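Local coordinates for tyrosine-protein phosphatase non-receptor type 18 (Homo sapiens, PDB 2OC3) that dephosphorylates phosphotyrosine in proteins, autophosphorylated tyrosine kinases among them, and is represented here by its catalytic domain, at residues A28-E33 with E283-L288; Q74-L79 with H87-N92; T158-I163 with V182-E187; Y192-M197 with L212-E217. One frame throughout, in Å; residues are numbered along the deposited sequence.

Contact 1: residues A28-E33 with E283-L288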
loop_
_atom_site.group_PDB
_atom_site.type_symbol
_atom_site.label_atom_id
_atom_site.label_comp_id
_atom_site.label_asym_id
_atom_site.label_seq_id
_atom_site.Cartn_x
_atom_site.Cartn_y
_atom_site.Cartn_z
ATOM N N ALA A 28 20.524 0.300 18.381
ATOM C CA ALA A 28 20.339 1.618 18.984
ATOM C C ALA A 28 20.456 2.716 17.944
ATOM O O ALA A 28 19.804 3.753 18.068
ATOM C CB ALA A 28 21.355 1.848 20.094
ATOM N N VAL A 29 21.310 2.505 16.940
ATOM C CA VAL A 29 21.426 3.434 15.815
ATOM C C VAL A 29 20.069 3.505 15.115
ATOM O O VAL A 29 19.556 4.595 14.841
ATOM C CB VAL A 29 22.532 3.013 14.807
ATOM C CG1 VAL A 29 22.474 3.853 13.533
ATOM C CG2 VAL A 29 23.909 3.146 15.460
ATOM N N LEU A 30 19.476 2.346 14.862
ATOM C CA LEU A 30 18.193 2.319 14.146
ATOM C C LEU A 30 17.054 2.858 15.004
ATOM O O LEU A 30 16.136 3.485 14.470
ATOM C CB LEU A 30 17.872 0.921 13.600
ATOM C CG LEU A 30 18.721 0.441 12.430
ATOM C CD1 LEU A 30 18.039 -0.801 11.845
ATOM C CD2 LEU A 30 18.932 1.521 11.371
ATOM N N ALA A 31 17.111 2.645 16.321
ATOM C CA ALA A 31 16.131 3.230 17.247
ATOM C C ALA A 31 16.167 4.751 17.176
ATOM O O ALA A 31 15.125 5.412 17.045
ATOM C CB ALA A 31 16.399 2.766 18.674
ATOM N N GLY A 32 17.365 5.320 17.261
ATOM C CA GLY A 32 17.556 6.760 17.130
ATOM C C GLY A 32 17.127 7.314 15.786
ATOM O O GLY A 32 16.503 8.363 15.699
ATOM N N GLU A 33 17.459 6.588 14.727
ATOM C CA GLU A 33 17.100 6.987 13.387
ATOM C C GLU A 33 15.578 7.012 13.224
ATOM O O GLU A 33 15.056 7.960 12.635
ATOM C CB GLU A 33 17.714 6.008 12.387
ATOM C CG GLU A 33 17.881 6.539 11.055
ATOM C CD GLU A 33 18.743 5.635 10.193
ATOM O OE1 GLU A 33 19.961 5.502 10.429
ATOM O OE2 GLU A 33 18.180 5.058 9.269
ATOM N N GLU A 283 9.959 -1.414 14.955
ATOM C CA GLU A 283 10.154 -2.785 14.496
ATOM C C GLU A 283 9.959 -2.888 12.966
ATOM O O GLU A 283 10.699 -3.607 12.293
ATOM C CB GLU A 283 9.225 -3.738 15.234
ATOM N N GLN A 284 8.997 -2.148 12.430
ATOM C CA GLN A 284 8.830 -2.098 10.981
ATOM C C GLN A 284 10.034 -1.482 10.306
ATOM O O GLN A 284 10.454 -1.953 9.251
ATOM C CB GLN A 284 7.566 -1.348 10.602
ATOM C CG GLN A 284 6.306 -2.144 10.909
ATOM C CD GLN A 284 5.004 -1.329 10.860
ATOM O OE1 GLN A 284 5.047 -0.112 10.650
ATOM N NE2 GLN A 284 3.855 -1.979 11.104
ATOM N N TYR A 285 10.582 -0.408 10.876
ATOM C CA TYR A 285 11.748 0.259 10.304
ATOM C C TYR A 285 12.961 -0.672 10.320
ATOM O O TYR A 285 13.694 -0.747 9.355
ATOM C CB TYR A 285 12.054 1.567 11.064
ATOM C CG TYR A 285 13.081 2.469 10.424
ATOM C CD1 TYR A 285 12.767 3.194 9.274
ATOM C CD2 TYR A 285 14.362 2.630 10.968
ATOM C CE1 TYR A 285 13.672 4.018 8.662
ATOM C CE2 TYR A 285 15.272 3.500 10.378
ATOM C CZ TYR A 285 14.915 4.182 9.207
ATOM O OH TYR A 285 15.784 5.050 8.587
ATOM N N ARG A 286 13.141 -1.412 11.413
ATOM C CA ARG A 286 14.242 -2.385 11.488
ATOM C C ARG A 286 14.028 -3.493 10.435
ATOM O O ARG A 286 14.989 -3.902 9.759
ATOM C CB ARG A 286 14.352 -2.987 12.885
ATOM C CG ARG A 286 14.898 -2.082 13.959
ATOM C CD ARG A 286 15.016 -2.840 15.319
ATOM N NE ARG A 286 15.501 -1.947 16.383
ATOM C CZ ARG A 286 16.771 -1.580 16.537
ATOM N NH1 ARG A 286 17.713 -2.037 15.715
ATOM N NH2 ARG A 286 17.106 -0.749 17.526
ATOM N N PHE A 287 12.791 -3.990 10.310
ATOM C CA PHE A 287 12.451 -5.015 9.299
ATOM C C PHE A 287 12.761 -4.519 7.876
ATOM O O PHE A 287 13.307 -5.269 7.021
ATOM C CB PHE A 287 11.003 -5.384 9.435
ATOM C CG PHE A 287 10.535 -6.472 8.495
ATOM C CD1 PHE A 287 11.033 -7.757 8.586
ATOM C CD2 PHE A 287 9.503 -6.234 7.607
ATOM C CE1 PHE A 287 10.541 -8.743 7.755
ATOM C CE2 PHE A 287 9.013 -7.243 6.793
ATOM C CZ PHE A 287 9.547 -8.481 6.874
ATOM N N LEU A 288 12.437 -3.255 7.610
ATOM C CA LEU A 288 12.731 -2.650 6.335
ATOM C C LEU A 288 14.252 -2.618 6.103
ATOM O O LEU A 288 14.732 -2.955 5.007
ATOM C CB LEU A 288 12.094 -1.239 6.333
ATOM C CG LEU A 288 12.368 -0.352 5.138
ATOM C CD1 LEU A 288 11.746 -0.947 3.826
ATOM C CD2 LEU A 288 11.830 1.058 5.441
#

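Contact 2: residues Q74-L79 with H87-N92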
loop_
_atom_site.group_PDB
_atom_site.type_symbol
_atom_site.label_atom_id
_atom_site.label_comp_id
_atom_site.label_asym_id
_atom_site.label_seq_id
_atom_site.Cartn_x
_atom_site.Cartn_y
_atom_site.Cartn_z
ATOM N N GLN A 74 -3.162 16.909 0.428
ATOM C CA GLN A 74 -2.187 17.287 -0.594
ATOM C C GLN A 74 -1.919 16.207 -1.647
ATOM O O GLN A 74 -1.478 16.504 -2.761
ATOM C CB GLN A 74 -0.879 17.689 0.068
ATOM C CG GLN A 74 -0.937 18.992 0.854
ATOM C CD GLN A 74 -1.817 18.965 2.054
ATOM O OE1 GLN A 74 -1.921 17.973 2.790
ATOM N NE2 GLN A 74 -2.469 20.145 2.318
ATOM N N THR A 75 -2.122 14.952 -1.262
ATOM C CA THR A 75 -1.790 13.790 -2.074
ATOM C C THR A 75 -3.009 12.831 -2.123
ATOM O O THR A 75 -2.859 11.702 -2.583
ATOM C CB THR A 75 -0.605 13.030 -1.454
ATOM O OG1 THR A 75 -0.961 12.669 -0.117
ATOM C CG2 THR A 75 0.693 13.858 -1.485
ATOM N N ARG A 76 -4.193 13.228 -1.654
ATOM C CA ARG A 76 -5.301 12.282 -1.594
ATOM C C ARG A 76 -5.754 11.852 -2.975
ATOM O O ARG A 76 -5.672 12.590 -3.947
ATOM C CB ARG A 76 -6.509 12.804 -0.797
ATOM C CG ARG A 76 -7.308 13.878 -1.460
ATOM C CD ARG A 76 -8.482 14.273 -0.579
ATOM N NE ARG A 76 -9.408 15.198 -1.226
ATOM C CZ ARG A 76 -10.599 14.885 -1.747
ATOM N NH1 ARG A 76 -11.347 15.860 -2.282
ATOM N NH2 ARG A 76 -11.080 13.642 -1.744
ATOM N N VAL A 77 -6.293 10.640 -3.054
ATOM C CA VAL A 77 -6.874 10.117 -4.290
ATOM C C VAL A 77 -8.237 10.752 -4.469
ATOM O O VAL A 77 -9.108 10.598 -3.636
ATOM C CB VAL A 77 -7.017 8.578 -4.175
ATOM C CG1 VAL A 77 -7.800 8.053 -5.395
ATOM C CG2 VAL A 77 -5.674 7.912 -4.094
ATOM N N ILE A 78 -8.437 11.448 -5.581
ATOM C CA ILE A 78 -9.704 12.074 -5.906
ATOM C C ILE A 78 -10.396 11.194 -6.932
ATOM O O ILE A 78 -9.899 11.009 -8.043
ATOM C CB ILE A 78 -9.501 13.490 -6.499
ATOM C CG1 ILE A 78 -8.648 14.342 -5.584
ATOM C CG2 ILE A 78 -10.851 14.164 -6.760
ATOM C CD1 ILE A 78 -9.374 14.821 -4.425
ATOM N N LEU A 79 -11.502 10.605 -6.539
ATOM C CA LEU A 79 -12.263 9.729 -7.449
ATOM C C LEU A 79 -13.164 10.591 -8.344
ATOM O O LEU A 79 -13.789 11.574 -7.883
ATOM C CB LEU A 79 -13.096 8.724 -6.659
ATOM C CG LEU A 79 -12.261 7.759 -5.786
ATOM C CD1 LEU A 79 -13.165 6.860 -4.925
ATOM C CD2 LEU A 79 -11.265 6.940 -6.646
ATOM N N HIS A 87 -21.713 9.854 -7.235
ATOM C CA HIS A 87 -20.762 9.327 -6.260
ATOM C C HIS A 87 -19.731 10.354 -5.867
ATOM O O HIS A 87 -19.235 11.107 -6.689
ATOM C CB HIS A 87 -20.064 8.088 -6.807
ATOM C CG HIS A 87 -21.001 6.942 -7.040
ATOM N ND1 HIS A 87 -21.053 5.851 -6.204
ATOM C CD2 HIS A 87 -21.934 6.730 -7.999
ATOM C CE1 HIS A 87 -21.976 5.009 -6.644
ATOM N NE2 HIS A 87 -22.529 5.523 -7.727
ATOM N N SER A 88 -19.409 10.318 -4.582
ATOM C CA SER A 88 -18.440 11.206 -3.931
ATOM C C SER A 88 -17.006 11.009 -4.445
ATOM O O SER A 88 -16.625 9.917 -4.897
ATOM C CB SER A 88 -18.445 10.882 -2.437
ATOM O OG SER A 88 -17.305 11.333 -1.723
ATOM N N ASP A 89 -16.199 12.053 -4.358
ATOM C CA ASP A 89 -14.785 11.952 -4.728
ATOM C C ASP A 89 -13.861 11.325 -3.678
ATOM O O ASP A 89 -12.690 11.131 -3.945
ATOM C CB ASP A 89 -14.231 13.296 -5.186
ATOM C CG ASP A 89 -13.970 14.296 -4.069
ATOM O OD1 ASP A 89 -13.868 13.942 -2.883
ATOM O OD2 ASP A 89 -13.828 15.524 -4.388
ATOM N N TYR A 90 -14.421 10.970 -2.535
ATOM C CA TYR A 90 -13.622 10.665 -1.366
ATOM C C TYR A 90 -13.339 9.161 -1.182
ATOM O O TYR A 90 -14.228 8.324 -1.216
ATOM C CB TYR A 90 -14.247 11.205 -0.082
ATOM C CG TYR A 90 -13.385 10.920 1.098
ATOM C CD1 TYR A 90 -12.282 11.726 1.408
ATOM C CD2 TYR A 90 -13.594 9.798 1.857
ATOM C CE1 TYR A 90 -11.456 11.470 2.477
ATOM C CE2 TYR A 90 -12.766 9.538 2.997
ATOM C CZ TYR A 90 -11.697 10.371 3.283
ATOM O OH TYR A 90 -10.828 10.184 4.338
ATOM N N ILE A 91 -12.055 8.879 -0.965
ATOM C CA ILE A 91 -11.610 7.575 -0.420
ATOM C C ILE A 91 -10.450 7.826 0.512
ATOM O O ILE A 91 -9.652 8.751 0.331
ATOM C CB ILE A 91 -11.233 6.549 -1.540
ATOM C CG1 ILE A 91 -11.041 5.146 -0.917
ATOM C CG2 ILE A 91 -10.011 6.980 -2.299
ATOM C CD1 ILE A 91 -11.110 3.995 -1.913
ATOM N N ASN A 92 -10.356 7.018 1.561
ATOM C CA ASN A 92 -9.210 7.110 2.444
ATOM C C ASN A 92 -8.015 6.460 1.771
ATOM O O ASN A 92 -7.784 5.249 1.884
ATOM C CB ASN A 92 -9.493 6.520 3.828
ATOM C CG ASN A 92 -8.434 6.887 4.832
ATOM O OD1 ASN A 92 -7.254 6.820 4.536
ATOM N ND2 ASN A 92 -8.864 7.255 6.045
HETATM O O HOH W 1 -9.841 11.109 -1.146
HETATM O O HOH W 2 -16.791 11.078 -7.975
#

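Contact 3: residues T158-I163 with V182-E187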
loop_
_atom_site.group_PDB
_atom_site.type_symbol
_atom_site.label_atom_id
_atom_site.label_comp_id
_atom_site.label_asym_id
_atom_site.label_seq_id
_atom_site.Cartn_x
_atom_site.Cartn_y
_atom_site.Cartn_z
ATOM N N THR A 158 -20.612 -5.911 -6.234
ATOM C CA THR A 158 -20.496 -4.723 -5.436
ATOM C C THR A 158 -20.904 -3.553 -6.295
ATOM O O THR A 158 -20.171 -3.130 -7.193
ATOM C CB THR A 158 -19.061 -4.510 -4.974
ATOM O OG1 THR A 158 -18.559 -5.734 -4.402
ATOM C CG2 THR A 158 -19.028 -3.351 -3.966
ATOM N N GLY A 159 -22.096 -3.023 -6.066
ATOM C CA GLY A 159 -22.615 -2.009 -6.940
ATOM C C GLY A 159 -22.585 -2.524 -8.369
ATOM O O GLY A 159 -22.987 -3.662 -8.652
ATOM N N LEU A 160 -22.041 -1.690 -9.241
ATOM C CA LEU A 160 -21.942 -1.984 -10.648
ATOM C C LEU A 160 -20.735 -2.886 -11.047
ATOM O O LEU A 160 -20.555 -3.144 -12.233
ATOM C CB LEU A 160 -21.860 -0.663 -11.416
ATOM C CG LEU A 160 -23.080 0.268 -11.362
ATOM C CD1 LEU A 160 -22.744 1.560 -12.114
ATOM C CD2 LEU A 160 -24.308 -0.415 -11.962
ATOM N N PHE A 161 -19.963 -3.363 -10.074
ATOM C CA PHE A 161 -18.810 -4.257 -10.304
ATOM C C PHE A 161 -19.157 -5.702 -10.003
ATOM O O PHE A 161 -19.740 -5.979 -8.977
ATOM C CB PHE A 161 -17.625 -3.840 -9.434
ATOM C CG PHE A 161 -17.060 -2.523 -9.785
ATOM C CD1 PHE A 161 -16.062 -2.400 -10.726
ATOM C CD2 PHE A 161 -17.546 -1.377 -9.194
ATOM C CE1 PHE A 161 -15.576 -1.137 -11.066
ATOM C CE2 PHE A 161 -17.013 -0.120 -9.509
ATOM C CZ PHE A 161 -16.052 -0.018 -10.456
ATOM N N CYS A 162 -18.755 -6.619 -10.884
ATOM C CA CYS A 162 -18.898 -8.032 -10.683
ATOM C C CYS A 162 -17.490 -8.603 -10.669
ATOM O O CYS A 162 -16.759 -8.470 -11.670
ATOM C CB CYS A 162 -19.748 -8.641 -11.798
ATOM S SG CYS A 162 -19.909 -10.425 -11.605
ATOM N N ILE A 163 -17.104 -9.159 -9.526
ATOM C CA ILE A 163 -15.792 -9.743 -9.338
ATOM C C ILE A 163 -15.908 -11.265 -9.388
ATOM O O ILE A 163 -16.732 -11.840 -8.681
ATOM C CB ILE A 163 -15.171 -9.334 -7.963
ATOM C CG1 ILE A 163 -15.455 -7.852 -7.654
ATOM C CG2 ILE A 163 -13.663 -9.696 -7.908
ATOM C CD1 ILE A 163 -14.822 -6.898 -8.624
ATOM N N VAL A 182 -12.651 -8.641 -13.228
ATOM C CA VAL A 182 -13.450 -7.519 -12.700
ATOM C C VAL A 182 -14.225 -6.962 -13.905
ATOM O O VAL A 182 -13.627 -6.583 -14.925
ATOM C CB VAL A 182 -12.568 -6.444 -12.093
ATOM C CG1 VAL A 182 -13.429 -5.315 -11.600
ATOM C CG2 VAL A 182 -11.684 -7.056 -11.003
ATOM N N THR A 183 -15.556 -6.931 -13.803
ATOM C CA THR A 183 -16.438 -6.501 -14.880
ATOM C C THR A 183 -17.213 -5.273 -14.444
ATOM O O THR A 183 -17.843 -5.284 -13.376
ATOM C CB THR A 183 -17.359 -7.628 -15.360
ATOM O OG1 THR A 183 -16.524 -8.714 -15.801
ATOM C CG2 THR A 183 -18.270 -7.148 -16.491
ATOM N N PHE A 184 -17.171 -4.251 -15.279
ATOM C CA PHE A 184 -17.847 -2.954 -15.006
ATOM C C PHE A 184 -18.258 -2.378 -16.356
ATOM O O PHE A 184 -17.404 -2.234 -17.251
ATOM C CB PHE A 184 -16.846 -2.023 -14.312
ATOM C CG PHE A 184 -17.319 -0.586 -14.151
ATOM C CD1 PHE A 184 -18.273 -0.283 -13.204
ATOM C CD2 PHE A 184 -16.840 0.422 -14.965
ATOM C CE1 PHE A 184 -18.703 1.031 -13.030
ATOM C CE2 PHE A 184 -17.274 1.739 -14.811
ATOM C CZ PHE A 184 -18.200 2.032 -13.833
ATOM N N GLN A 185 -19.534 -1.989 -16.497
ATOM C CA GLN A 185 -20.006 -1.266 -17.709
ATOM C C GLN A 185 -19.562 -1.980 -18.991
ATOM O O GLN A 185 -19.062 -1.366 -19.930
ATOM C CB GLN A 185 -19.537 0.191 -17.733
ATOM C CG GLN A 185 -20.193 1.020 -16.654
ATOM C CD GLN A 185 -19.872 2.506 -16.706
ATOM O OE1 GLN A 185 -18.872 2.942 -17.296
ATOM N NE2 GLN A 185 -20.711 3.292 -16.037
ATOM N N LYS A 186 -19.759 -3.285 -18.978
ATOM C CA LYS A 186 -19.603 -4.153 -20.186
ATOM C C LYS A 186 -18.153 -4.431 -20.631
ATOM O O LYS A 186 -17.933 -5.027 -21.697
ATOM C CB LYS A 186 -20.504 -3.683 -21.332
ATOM C CG LYS A 186 -21.980 -3.528 -20.869
ATOM C CD LYS A 186 -22.899 -3.080 -21.983
ATOM C CE LYS A 186 -24.285 -2.760 -21.413
ATOM N NZ LYS A 186 -25.310 -2.518 -22.468
ATOM N N GLU A 187 -17.192 -4.071 -19.767
ATOM C CA GLU A 187 -15.757 -4.336 -19.922
ATOM C C GLU A 187 -15.284 -5.259 -18.810
ATOM O O GLU A 187 -15.715 -5.111 -17.656
ATOM C CB GLU A 187 -14.948 -3.025 -19.890
ATOM C CG GLU A 187 -13.475 -3.189 -19.980
ATOM C CD GLU A 187 -12.736 -1.854 -20.177
ATOM O OE1 GLU A 187 -13.252 -0.996 -20.907
ATOM O OE2 GLU A 187 -11.661 -1.655 -19.596
HETATM O O HOH W 3 -21.621 -2.486 -14.518
#

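Contact 4: residues Y192-M197 with L212-E217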
loop_
_atom_site.group_PDB
_atom_site.type_symbol
_atom_site.label_atom_id
_atom_site.label_comp_id
_atom_site.label_asym_id
_atom_site.label_seq_id
_atom_site.Cartn_x
_atom_site.Cartn_y
_atom_site.Cartn_z
ATOM N N TYR A 192 -4.832 -8.857 -10.570
ATOM C CA TYR A 192 -4.162 -9.779 -9.667
ATOM C C TYR A 192 -4.109 -9.211 -8.279
ATOM O O TYR A 192 -3.761 -8.023 -8.133
ATOM C CB TYR A 192 -2.747 -10.054 -10.166
ATOM C CG TYR A 192 -2.721 -10.855 -11.478
ATOM C CD1 TYR A 192 -2.791 -12.234 -11.443
ATOM C CD2 TYR A 192 -2.659 -10.245 -12.710
ATOM C CE1 TYR A 192 -2.799 -13.003 -12.613
ATOM C CE2 TYR A 192 -2.669 -11.009 -13.924
ATOM C CZ TYR A 192 -2.725 -12.391 -13.836
ATOM O OH TYR A 192 -2.733 -13.176 -15.000
ATOM N N GLN A 193 -4.409 -10.038 -7.285
ATOM C CA GLN A 193 -4.306 -9.642 -5.871
ATOM C C GLN A 193 -3.362 -10.559 -5.135
ATOM O O GLN A 193 -3.528 -11.793 -5.155
ATOM C CB GLN A 193 -5.668 -9.708 -5.208
ATOM C CG GLN A 193 -5.696 -9.245 -3.734
ATOM C CD GLN A 193 -6.570 -10.089 -2.838
ATOM O OE1 GLN A 193 -6.913 -11.213 -3.184
ATOM N NE2 GLN A 193 -6.979 -9.537 -1.695
ATOM N N LEU A 194 -2.347 -9.969 -4.524
ATOM C CA LEU A 194 -1.438 -10.692 -3.701
ATOM C C LEU A 194 -1.770 -10.398 -2.263
ATOM O O LEU A 194 -1.927 -9.234 -1.928
ATOM C CB LEU A 194 -0.017 -10.294 -3.991
ATOM C CG LEU A 194 0.589 -10.764 -5.315
ATOM C CD1 LEU A 194 1.658 -9.786 -5.892
ATOM C CD2 LEU A 194 1.159 -12.147 -5.154
ATOM N N GLN A 195 -1.899 -11.425 -1.428
ATOM C CA GLN A 195 -2.280 -11.235 -0.035
ATOM C C GLN A 195 -1.241 -11.886 0.847
ATOM O O GLN A 195 -0.933 -13.054 0.694
ATOM C CB GLN A 195 -3.660 -11.832 0.273
ATOM C CG GLN A 195 -4.112 -11.443 1.707
ATOM C CD GLN A 195 -5.394 -12.083 2.164
ATOM O OE1 GLN A 195 -6.044 -12.834 1.421
ATOM N NE2 GLN A 195 -5.772 -11.786 3.418
ATOM N N TYR A 196 -0.661 -11.121 1.750
ATOM C CA TYR A 196 0.268 -11.601 2.770
ATOM C C TYR A 196 -0.610 -12.158 3.896
ATOM O O TYR A 196 -1.527 -11.468 4.385
ATOM C CB TYR A 196 1.173 -10.443 3.272
ATOM C CG TYR A 196 2.398 -10.952 3.950
ATOM C CD1 TYR A 196 3.600 -10.981 3.293
ATOM C CD2 TYR A 196 2.359 -11.471 5.237
ATOM C CE1 TYR A 196 4.738 -11.522 3.895
ATOM C CE2 TYR A 196 3.474 -12.014 5.836
ATOM C CZ TYR A 196 4.659 -12.031 5.164
ATOM O OH TYR A 196 5.789 -12.606 5.766
ATOM N N MET A 197 -0.368 -13.431 4.259
ATOM C CA MET A 197 -1.348 -14.218 5.018
ATOM C C MET A 197 -1.027 -14.415 6.494
ATOM O O MET A 197 -1.891 -14.917 7.211
ATOM C CB MET A 197 -1.517 -15.620 4.379
ATOM C CG MET A 197 -1.909 -15.563 2.929
ATOM S SD MET A 197 -3.461 -14.750 2.584
ATOM C CE MET A 197 -4.588 -16.024 3.219
ATOM N N LEU A 212 9.665 -10.251 0.169
ATOM C CA LEU A 212 10.402 -9.952 -1.067
ATOM C C LEU A 212 9.827 -10.719 -2.263
ATOM O O LEU A 212 9.724 -10.182 -3.374
ATOM C CB LEU A 212 11.892 -10.293 -0.904
ATOM C CG LEU A 212 12.686 -9.226 -0.208
ATOM C CD1 LEU A 212 14.084 -9.759 0.128
ATOM C CD2 LEU A 212 12.796 -7.979 -1.113
ATOM N N ALA A 213 9.492 -11.995 -2.057
ATOM C CA ALA A 213 8.865 -12.833 -3.085
ATOM C C ALA A 213 7.565 -12.183 -3.575
ATOM O O ALA A 213 7.253 -12.175 -4.755
ATOM C CB ALA A 213 8.583 -14.231 -2.532
ATOM N N MET A 214 6.813 -11.611 -2.637
ATOM C CA MET A 214 5.544 -10.927 -2.975
ATOM C C MET A 214 5.796 -9.730 -3.900
ATOM O O MET A 214 5.071 -9.537 -4.870
ATOM C CB MET A 214 4.848 -10.515 -1.681
ATOM C CG MET A 214 3.505 -9.890 -1.870
ATOM S SD MET A 214 2.965 -9.096 -0.304
ATOM C CE MET A 214 1.211 -8.780 -0.642
ATOM N N VAL A 215 6.785 -8.913 -3.539
ATOM C CA VAL A 215 7.148 -7.739 -4.338
ATOM C C VAL A 215 7.676 -8.161 -5.708
ATOM O O VAL A 215 7.288 -7.590 -6.725
ATOM C CB VAL A 215 8.150 -6.845 -3.598
ATOM C CG1 VAL A 215 8.683 -5.761 -4.539
ATOM C CG2 VAL A 215 7.462 -6.177 -2.418
ATOM N N GLU A 216 8.519 -9.182 -5.730
ATOM C CA GLU A 216 9.040 -9.682 -6.999
ATOM C C GLU A 216 7.908 -10.126 -7.929
ATOM O O GLU A 216 7.894 -9.813 -9.130
ATOM C CB GLU A 216 10.023 -10.846 -6.759
ATOM C CG GLU A 216 11.327 -10.441 -6.047
ATOM C CD GLU A 216 12.062 -11.570 -5.376
ATOM O OE1 GLU A 216 11.613 -12.743 -5.409
ATOM O OE2 GLU A 216 13.121 -11.268 -4.760
ATOM N N GLU A 217 6.956 -10.881 -7.389
ATOM C CA GLU A 217 5.844 -11.330 -8.204
ATOM C C GLU A 217 4.953 -10.170 -8.634
ATOM O O GLU A 217 4.504 -10.104 -9.778
ATOM C CB GLU A 217 5.035 -12.369 -7.455
ATOM C CG GLU A 217 3.784 -12.860 -8.217
ATOM C CD GLU A 217 4.057 -13.505 -9.584
ATOM O OE1 GLU A 217 5.131 -14.084 -9.809
ATOM O OE2 GLU A 217 3.163 -13.450 -10.456
#

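Contact 1: residues A28-E33 with E283-L288
Leu30 and Arg286 face each other, their CA atoms 6.7 Å apart, where the short helix segments 29-33 and 283-288 cross with their N-to-C directions at 120° and their axes 9.8 Å from each other. Leu30 lays its CB over one face of the Arg286 guanidinium, 3.6 Å from NH1, while its CD1 packs on the CG methylene of the same arginine. Arginine suits this position: its extended chain, from CG to NE, gives aliphatic surface to the leucine and carries the charged group past it, where NE forms a salt bridge with Glu282. Ala31 is small enough to let the guanidinium pass, its CB 3.8 Å from Arg286 NH2. Tyr285 reaches over from its helix with CG anti to the backbone N (chi1 -170°). Tyr285 OH donates a hydrogen bond to Glu33 OE2, which lies at the ring edge in the ring plane; the modelled 2.5 Å is very short and its exact value deserves caution. Carboxylate and ring planes stand 80° apart. This pair ties helix 29-47 to helix 282-296, the last of the chain. Tyr289 OH also binds Glu33 OE2, and two phenolic partners on one oxygen would probably stabilise the carboxylate as an anion.

Contact 2: residues Q74-L79 with H87-N92
Arg76 meets Asp89 from an unusual side: its NH2 approaches OD1 from above the carboxylate plane, 60° out of it, while OD1 stays within the plane of the guanidinium. This salt bridge measures 3.0 Å from NH2 to OD1, and NH1 adds two weak bonds, one to each carboxylate oxygen. The side chains cross at about a right angle, Asp89 CG between backbone N and carbonyl carbon (chi1 75°), which brings its carboxylate to Arg76. The aspartate's backbone works too, since Leu79 N donates a nearly straight bond of 2.9 Å to Asp89 O. Residues 89-92 are the Asp-Tyr-Ile-Asn motif of classical tyrosine phosphatases, introduced by an ST turn in which Ser88 OG accepts from Tyr90 N; Tyr90 OH reaches Asn64 of the KNRY motif. Between the two weakly bonded strands, water 1 accepts from Arg76 NH2 and Ile91 N and donates to Val77 O at 2.6 Å, filling in where direct backbone bonds are lacking. On the buried side, branched apolar residues are in place: Val77 CB lies 3.9 Å from Ile91 CG2, and Leu79 CD1 is equally near Ile91 CB. Helix 116-125 packs against this side through Arg121 on Leu79 and Leu122 on Ile91.

Contact 3: residues T158-I163 with V182-E187
Phe184, Val182 and Phe161 are the three residues most buried by the contact, together about half of its surface, and the two phenylalanines form an offset stack with ring centroids 4.5 Å apart and planes inclined by 15°. Phe184 CD1 sits over one face of the Phe161 ring, toward its rim, 3.5 Å from CZ. Different first torsions bring the rings together: Phe161 CG lies beside its backbone N (chi1 -66°), whereas Phe184 CG is anti to its own (chi1 171°). Val182, beta-branched as suits a strand, fills the next place on the same face of the sheet; its CG1 touches Phe161 CD1 and, at 3.6 Å, Ile163 CD1. An alanine in place of Phe161 would probably leave Phe184 without its stacking partner and open a gap beside Val182 CG1. Leu160 CB extends the apolar patch, which Leu117, Trp120 and Trp124 cover from helix 116-125. Between the backbones Cys162 N donates to Thr183 O at 3.0 Å, and Thr183 N returns a bond of 2.9 Å to Cys162 O. These are the open ends of an antiparallel beta hairpin, strands 161-170 and 175-184, bordered by a type II' turn at 158-161 and a type I' at 184-187.

Contact 4: residues Y192-M197 with L212-E217
Met214 and Glu217, which touch Leu194, ride on a helix whose shortest backbone bond here runs 2.8 Å from Glu216 N to Leu212 O; no hydrogen bond passes between helix and strand. The join is apolar, with the strand running at 173° to the helix and the axes 9.6 Å apart. Met214 makes the largest single contribution. With CG anti to the backbone N (chi1 -176°) and the chain extended beyond, its CE comes to 3.4 Å from Leu194 O and 3.8 Å from Tyr196 N. Its SD stands at the edge of the Tyr196 ring, near the ring plane and 4.1 Å from CD1, a Met-aromatic contact. A long, unbranched side chain suits the distance it has to span from helix to strand. An alanine here would probably open a gap over the strand backbone and leave the edge of Tyr196 without its sulfur neighbour. Leu194 answers from the strand: CD1 lies 3.6 Å from Met214 O, and CD2 touches the aliphatic CG of Glu217, whose OE1 pairs with Arg220. Tyr196 also meets Trp199 edge-to-face, at the start of the WPD loop that bears Asp201, a substrate-binding residue by similarity. Strand 187-196, helix 209-222 and strand 229-232 make a beta-alpha-beta crossover that leads on to the phosphate-binding loop with the predicted nucleophile, Cys233.

How the contacts relate
From the N terminus, the chain enters contact 1 at residues 28-33 and returns to it only at 283-288, so this contact closes a loop of some 250 residues that contains all the others. Inside it, contacts 2, 3 and 4 follow in series and none cross. Contact 2 closes a short loop between two weakly bonded strands, contact 3 the ends of the hairpin 161-170 and 175-184, and contact 4 the passage from strand 187-196 to helix 209-222. Contacts 3 and 4 share the large mixed sheet through neighbouring strands 175-184 and 187-196. Contact 1 joins helices near the two chain ends, its centre about 43 Å from that of contact 3, on the opposite side of the domain.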